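Local coordinates for glutathione S-transferase (Sulfitobacter, PDB 4GF0) that binds glutathione and belongs to the glutathione transferase family, whose members typically conjugate the thiol of this tripeptide to electrophilic substrates, at the interface of chains A and B. Residues are numbered along the deposited sequence; one frame, centred on the assembly and turned at random. Chains: chain A/B, Glutathione S-transferase.

The interface of chains A and B. Residues chain A 112, 119, 125, 128-129; chain B 112, 119-120, 125, 129.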
# COMPACT_ATOMS: atom_id res chain seq x y z
N HIS A 112 -6.79 7.95 -10.99
CA HIS A 112 -7.94 8.80 -11.27
C HIS A 112 -8.02 9.23 -12.73
O HIS A 112 -9.02 9.82 -13.16
CB HIS A 112 -7.96 10.02 -10.34
CG HIS A 112 -8.42 9.72 -8.96
ND1 HIS A 112 -7.66 9.02 -8.04
CD2 HIS A 112 -9.60 9.97 -8.34
CE1 HIS A 112 -8.34 8.89 -6.92
NE2 HIS A 112 -9.52 9.46 -7.07
N TRP A 119 -14.77 5.45 -8.00
CA TRP A 119 -15.20 6.32 -6.92
C TRP A 119 -16.35 7.25 -7.29
O TRP A 119 -16.88 7.95 -6.43
CB TRP A 119 -14.02 7.17 -6.42
CG TRP A 119 -12.83 6.36 -6.03
CD1 TRP A 119 -12.69 5.63 -4.89
CD2 TRP A 119 -11.62 6.20 -6.78
NE1 TRP A 119 -11.45 5.00 -4.89
CE2 TRP A 119 -10.78 5.35 -6.03
CE3 TRP A 119 -11.17 6.69 -8.01
CZ2 TRP A 119 -9.50 4.97 -6.48
CZ3 TRP A 119 -9.90 6.32 -8.44
CH2 TRP A 119 -9.09 5.47 -7.68
N SER A 125 -17.88 13.94 -13.73
CA SER A 125 -16.95 13.68 -12.64
C SER A 125 -15.66 13.05 -13.16
O SER A 125 -14.56 13.36 -12.70
CB SER A 125 -17.57 12.76 -11.58
OG SER A 125 -18.72 13.37 -11.00
N ASP A 128 -13.58 15.79 -14.83
CA ASP A 128 -13.02 16.63 -13.78
C ASP A 128 -11.78 15.94 -13.20
O ASP A 128 -10.70 16.52 -13.15
CB ASP A 128 -14.07 16.84 -12.68
CG ASP A 128 -13.61 17.77 -11.58
OD1 ASP A 128 -12.50 18.33 -11.68
OD2 ASP A 128 -14.37 17.95 -10.61
N MET A 129 -11.94 14.69 -12.78
CA MET A 129 -10.84 13.97 -12.14
C MET A 129 -9.66 13.77 -13.10
O MET A 129 -8.49 13.92 -12.72
CB MET A 129 -11.32 12.62 -11.57
CG MET A 129 -12.31 12.78 -10.40
SD MET A 129 -12.85 11.21 -9.67
CE MET A 129 -13.79 10.53 -11.04
N HIS B 112 -12.61 9.60 -0.12
CA HIS B 112 -13.39 10.35 -1.10
C HIS B 112 -14.63 10.98 -0.49
O HIS B 112 -15.30 11.76 -1.16
CB HIS B 112 -13.79 9.48 -2.30
CG HIS B 112 -12.68 9.21 -3.26
ND1 HIS B 112 -11.65 8.32 -3.00
CD2 HIS B 112 -12.42 9.71 -4.49
CE1 HIS B 112 -10.83 8.28 -4.02
NE2 HIS B 112 -11.28 9.12 -4.95
N TRP B 119 -8.65 15.16 -5.62
CA TRP B 119 -8.67 14.59 -6.96
C TRP B 119 -9.63 15.25 -7.93
O TRP B 119 -9.65 14.89 -9.11
CB TRP B 119 -9.01 13.10 -6.90
CG TRP B 119 -8.12 12.31 -6.00
CD1 TRP B 119 -6.84 11.90 -6.26
CD2 TRP B 119 -8.45 11.79 -4.71
NE1 TRP B 119 -6.35 11.17 -5.21
CE2 TRP B 119 -7.32 11.09 -4.24
CE3 TRP B 119 -9.59 11.86 -3.90
CZ2 TRP B 119 -7.29 10.44 -2.99
CZ3 TRP B 119 -9.57 11.22 -2.67
CH2 TRP B 119 -8.42 10.52 -2.22
N ALA B 120 -10.43 16.19 -7.45
CA ALA B 120 -11.40 16.87 -8.30
C ALA B 120 -11.58 18.31 -7.85
O ALA B 120 -11.22 18.66 -6.72
CB ALA B 120 -12.73 16.13 -8.29
N SER B 125 -18.75 16.98 -8.79
CA SER B 125 -17.92 15.78 -8.63
C SER B 125 -17.91 15.35 -7.18
O SER B 125 -17.92 14.15 -6.87
CB SER B 125 -16.49 16.04 -9.11
OG SER B 125 -16.47 16.39 -10.48
N MET B 129 -18.98 11.71 -5.67
CA MET B 129 -18.11 10.94 -4.78
C MET B 129 -18.79 10.58 -3.47
O MET B 129 -18.75 9.42 -3.04
CB MET B 129 -16.83 11.73 -4.47
CG MET B 129 -15.84 11.83 -5.60
SD MET B 129 -14.51 12.94 -5.12
CE MET B 129 -13.48 12.91 -6.58
O HOH W 1 -7.76 13.38 -10.18
O HOH W 2 -16.53 7.95 -3.75
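A:His112 and B:His112 meet tip to tip across the two-fold axis of a glutathione transferase homodimer, the assembly common in this family, and illustrate how symmetry can pair a residue with its own copy. Their NE2 atoms lie 2.8 Å apart in a nearly straight hydrogen bond, 162° at the hydrogen. Since one NE2 must donate while the other accepts, the two imidazoles are likely to differ in tautomer or charge at any moment, although the structure does not show which ring carries the proton.

Indole faces hold the pair. A:His112 is sandwiched: the pyrrole ring of B:Trp119 stacks on one face, centroids 3.7 Å apart and planes within 5°, while CZ3 of its own A:Trp119 covers the centre of the opposite face. The twin sandwich encloses B:His112, so each indole spreads one face over both imidazoles, its five-membered ring on the partner's and its benzene part on its own. With CG anti to its carbonyl carbon, the A:Trp119 side chain is directed toward the histidine pair, which lets its indole lie across both rings. An alanine here would probably strip both imidazoles of a stacked face and let the histidine pair turn away from its hydrogen bond.

Further out, A:Met129 SD lies in plane at the edge of the A:His112 ring and touches B:Met129 CE at 3.6 Å, the two thioether chains running antiparallel as they pass. A:Met129 bends at its last torsion (chi3 -67°), whereas B:Met129 runs extended, so symmetry is broken locally. Water 1 links B:Trp119 O, at 2.6 Å, to A:Met129 O, and water 2 joins A:Trp119 O to B:Met129 O in the same manner, tying each tryptophan backbone to the opposing helix 123-148. Beyond the methionines, the B:Ser125 hydroxyl OG donates to the anti lone pair of A:Asp128 OD2 at 2.6 Å, and B:Ala120 CB packs against that carboxylate.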